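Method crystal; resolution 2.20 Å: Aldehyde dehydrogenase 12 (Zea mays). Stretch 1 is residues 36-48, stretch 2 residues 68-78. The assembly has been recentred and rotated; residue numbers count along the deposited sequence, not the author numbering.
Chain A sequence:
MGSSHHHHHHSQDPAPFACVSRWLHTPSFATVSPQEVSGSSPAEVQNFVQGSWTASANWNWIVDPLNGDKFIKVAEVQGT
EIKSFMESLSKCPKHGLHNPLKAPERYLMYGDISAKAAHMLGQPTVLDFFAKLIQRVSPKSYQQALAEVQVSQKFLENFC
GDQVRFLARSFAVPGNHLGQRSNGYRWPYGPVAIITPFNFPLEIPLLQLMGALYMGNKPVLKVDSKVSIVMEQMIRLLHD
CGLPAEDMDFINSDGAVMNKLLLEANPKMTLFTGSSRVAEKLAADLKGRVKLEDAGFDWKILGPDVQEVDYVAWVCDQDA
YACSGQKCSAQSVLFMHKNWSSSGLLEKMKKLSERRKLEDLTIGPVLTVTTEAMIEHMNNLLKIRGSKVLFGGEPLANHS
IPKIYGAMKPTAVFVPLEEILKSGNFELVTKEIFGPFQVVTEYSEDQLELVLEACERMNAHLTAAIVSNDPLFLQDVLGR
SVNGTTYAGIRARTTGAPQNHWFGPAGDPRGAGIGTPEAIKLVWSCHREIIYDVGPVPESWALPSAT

Stretch 1 36-48: EVSGSSPAEVQNF
Stretch 2, residues 68-78: GDKFIKVAEVQ

Strand 43-45 lies parallel to strand 70-74, their N-to-C directions 26° apart and their axes 4.6 Å apart at closest approach. Ala43 pairs with Ile72, Glu44 with Lys73 and Val45 with Val74, with CA-CA separations of 4.8, 4.7 and 4.7 Å. Extended backbones (phi/psi -109/162, -124/149 and -117/127 for 43-45) let the first strand bond alternately forward and back: Ala43 N donates to Phe71 O (3.0 Å), Lys73 N to Ala43 O (2.9 Å), Val45 N to Lys73 O (2.8 Å) and Ala75 N to Val45 O (3.0 Å). Phe71 departs from this extended form at -112/-7.

Side chains alternate between the two faces. Ala43, Val45, Ile72 and Val74 share one. Val45 and Val74 are both t, and Ile72 is m,t; Val45 CG2 meets Ile72 CG2 at 3.7 Å, while Val45 CB lies 4.2 Å from Val74 CG2. Glu44 and Lys73 occupy the other face. Both have p chi1 and t chi2, and Lys73 continues t,t, so the two chains run out side by side; Glu44 OE2 is 3.6 Å from Lys73 CE and 4.1 Å from Lys73 NZ, opposite charges near each other but beyond a salt bridge.

Before the strand, residues 38-41 turn back, with Ser38 N bonded to Ser41 O at 3.1 Å. Ser38 and Ser40, both p, point away from stretch 2 and join their hydroxyls, OG to OG, at 3.2 Å. Val37 (p) instead points toward it, placing CG2 4.0 Å from Phe71 CD2; the Phe71 ring (chi1 76°, chi2 -33°) has Val37 O at its edge.

Beyond the ladder, Asn47 (chi1 m, chi2 -74°) also points toward stretch 2. Its ND2 donates to Ala75 O at 2.8 Å, extending the backbone pairing through a side chain, and packs 3.6 Å from Val77 CG2.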

# COMPACT_ATOMS: atom_id res chain seq x y z
N GLU A 36 10.12 39.67 26.54
CA GLU A 36 10.69 41.01 26.59
C GLU A 36 10.14 41.95 25.53
O GLU A 36 10.06 43.16 25.78
CB GLU A 36 12.21 40.93 26.42
CG GLU A 36 13.01 41.54 27.57
CD GLU A 36 13.33 40.54 28.67
OE1 GLU A 36 12.38 40.06 29.33
OE2 GLU A 36 14.52 40.22 28.86
N VAL A 37 9.76 41.43 24.37
CA VAL A 37 9.48 42.26 23.20
C VAL A 37 8.27 43.15 23.47
O VAL A 37 7.20 42.69 23.89
CB VAL A 37 9.30 41.40 21.95
CG1 VAL A 37 8.26 40.32 22.18
CG2 VAL A 37 8.94 42.28 20.76
N SER A 38 8.43 44.45 23.22
CA SER A 38 7.42 45.44 23.56
C SER A 38 7.62 46.67 22.68
O SER A 38 8.49 46.70 21.82
CB SER A 38 7.51 45.82 25.04
OG SER A 38 8.77 46.39 25.33
N GLY A 39 6.80 47.70 22.93
CA GLY A 39 6.98 48.95 22.20
C GLY A 39 8.34 49.58 22.47
O GLY A 39 8.93 50.20 21.58
N SER A 40 8.85 49.42 23.69
CA SER A 40 10.15 49.97 24.06
C SER A 40 11.30 49.03 23.73
O SER A 40 12.45 49.49 23.67
CB SER A 40 10.17 50.31 25.55
OG SER A 40 9.85 49.18 26.34
N SER A 41 11.04 47.74 23.52
CA SER A 41 12.05 46.77 23.11
C SER A 41 11.53 45.99 21.92
O SER A 41 11.23 44.79 22.02
CB SER A 41 12.43 45.84 24.26
OG SER A 41 13.46 46.39 25.07
N PRO A 42 11.40 46.63 20.76
CA PRO A 42 10.81 45.96 19.60
C PRO A 42 11.76 44.95 18.97
O PRO A 42 12.99 45.03 19.10
CB PRO A 42 10.53 47.11 18.63
CG PRO A 42 11.55 48.13 18.97
CD PRO A 42 11.78 48.02 20.46
N ALA A 43 11.16 43.99 18.28
CA ALA A 43 11.88 42.99 17.50
C ALA A 43 11.69 43.27 16.02
O ALA A 43 10.78 43.99 15.62
CB ALA A 43 11.40 41.58 17.84
N GLU A 44 12.57 42.69 15.20
CA GLU A 44 12.44 42.79 13.76
C GLU A 44 12.39 41.41 13.14
O GLU A 44 12.97 40.45 13.66
CB GLU A 44 13.59 43.61 13.14
CG GLU A 44 14.99 43.07 13.37
CD GLU A 44 16.03 43.81 12.54
OE1 GLU A 44 16.56 43.21 11.58
OE2 GLU A 44 16.30 45.00 12.84
N VAL A 45 11.67 41.32 12.02
CA VAL A 45 11.54 40.09 11.25
C VAL A 45 12.13 40.34 9.87
O VAL A 45 11.77 41.31 9.20
CB VAL A 45 10.07 39.65 11.13
CG1 VAL A 45 9.97 38.35 10.33
CG2 VAL A 45 9.47 39.49 12.50
N GLN A 46 13.05 39.47 9.46
CA GLN A 46 13.75 39.63 8.20
C GLN A 46 13.30 38.58 7.20
O GLN A 46 12.67 37.57 7.55
CB GLN A 46 15.26 39.55 8.40
CG GLN A 46 15.81 40.60 9.35
CD GLN A 46 17.30 40.47 9.55
OE1 GLN A 46 17.76 39.77 10.46
NE2 GLN A 46 18.08 41.14 8.70
N ASN A 47 13.63 38.83 5.95
CA ASN A 47 13.48 37.84 4.90
C ASN A 47 14.74 37.00 4.79
O ASN A 47 15.82 37.39 5.25
CB ASN A 47 13.18 38.52 3.56
CG ASN A 47 12.06 39.54 3.66
OD1 ASN A 47 10.89 39.19 3.78
ND2 ASN A 47 12.43 40.82 3.61
N PHE A 48 14.60 35.83 4.18
CA PHE A 48 15.73 34.99 3.83
C PHE A 48 15.62 34.65 2.36
O PHE A 48 14.63 34.05 1.93
CB PHE A 48 15.75 33.71 4.68
CG PHE A 48 17.03 32.94 4.59
CD1 PHE A 48 18.12 33.31 5.36
CD2 PHE A 48 17.15 31.85 3.75
CE1 PHE A 48 19.30 32.60 5.29
CE2 PHE A 48 18.32 31.14 3.67
CZ PHE A 48 19.40 31.52 4.44
N GLY A 68 -1.66 47.48 21.54
CA GLY A 68 -1.44 48.42 20.46
C GLY A 68 -0.02 48.90 20.27
O GLY A 68 0.23 49.67 19.33
N ASP A 69 0.91 48.48 21.12
CA ASP A 69 2.31 48.86 20.96
C ASP A 69 2.85 48.42 19.61
O ASP A 69 2.59 47.30 19.15
CB ASP A 69 3.15 48.22 22.07
CG ASP A 69 2.95 48.87 23.43
OD1 ASP A 69 2.24 49.90 23.50
OD2 ASP A 69 3.50 48.34 24.42
N LYS A 70 3.61 49.30 18.96
CA LYS A 70 4.43 48.90 17.83
C LYS A 70 5.60 48.05 18.33
O LYS A 70 6.65 48.60 18.67
CB LYS A 70 4.97 50.12 17.07
CG LYS A 70 3.94 50.89 16.26
CD LYS A 70 4.57 52.13 15.62
CE LYS A 70 3.61 52.83 14.66
NZ LYS A 70 4.24 54.01 13.97
N PHE A 71 5.43 46.73 18.40
CA PHE A 71 6.44 45.90 19.03
C PHE A 71 7.19 44.97 18.08
O PHE A 71 8.17 44.35 18.51
CB PHE A 71 5.82 45.09 20.19
CG PHE A 71 4.99 43.89 19.78
CD1 PHE A 71 4.23 43.87 18.61
CD2 PHE A 71 4.93 42.79 20.62
CE1 PHE A 71 3.47 42.76 18.28
CE2 PHE A 71 4.17 41.68 20.30
CZ PHE A 71 3.44 41.66 19.13
N ILE A 72 6.80 44.88 16.81
CA ILE A 72 7.53 44.09 15.82
C ILE A 72 7.53 44.84 14.50
O ILE A 72 6.46 45.21 13.99
CB ILE A 72 6.92 42.68 15.62
CG1 ILE A 72 6.99 41.85 16.90
CG2 ILE A 72 7.63 41.96 14.48
CD1 ILE A 72 6.18 40.58 16.85
N LYS A 73 8.71 45.06 13.92
CA LYS A 73 8.81 45.60 12.57
C LYS A 73 9.18 44.48 11.61
O LYS A 73 10.04 43.64 11.91
CB LYS A 73 9.81 46.75 12.48
CG LYS A 73 11.25 46.44 12.84
CD LYS A 73 12.11 47.68 12.62
CE LYS A 73 13.60 47.42 12.86
NZ LYS A 73 14.44 48.58 12.44
N VAL A 74 8.51 44.46 10.46
CA VAL A 74 8.61 43.38 9.49
C VAL A 74 9.14 43.95 8.18
O VAL A 74 8.65 44.97 7.70
CB VAL A 74 7.25 42.68 9.28
CG1 VAL A 74 7.36 41.59 8.24
CG2 VAL A 74 6.74 42.12 10.60
N ALA A 75 10.15 43.29 7.61
CA ALA A 75 10.79 43.75 6.38
C ALA A 75 9.95 43.34 5.17
O ALA A 75 10.30 42.44 4.41
CB ALA A 75 12.21 43.21 6.29
N GLU A 76 8.83 44.02 5.00
CA GLU A 76 7.90 43.66 3.95
C GLU A 76 8.44 44.09 2.59
O GLU A 76 8.77 45.26 2.38
CB GLU A 76 6.52 44.27 4.21
CG GLU A 76 5.70 43.45 5.20
CD GLU A 76 4.26 43.88 5.28
OE1 GLU A 76 3.95 45.01 4.86
OE2 GLU A 76 3.42 43.08 5.76
N VAL A 77 8.55 43.12 1.68
CA VAL A 77 9.05 43.36 0.33
C VAL A 77 7.96 44.01 -0.51
O VAL A 77 6.79 43.65 -0.42
CB VAL A 77 9.53 42.04 -0.30
CG1 VAL A 77 9.92 42.23 -1.75
CG2 VAL A 77 10.68 41.46 0.50
N GLN A 78 8.35 44.98 -1.33
CA GLN A 78 7.42 45.66 -2.21
C GLN A 78 7.43 45.01 -3.59
O GLN A 78 8.26 44.17 -3.90
CB GLN A 78 7.76 47.15 -2.28
CG GLN A 78 7.41 47.92 -1.01
CD GLN A 78 8.35 49.08 -0.75
OE1 GLN A 78 8.33 50.09 -1.45
NE2 GLN A 78 9.20 48.93 0.27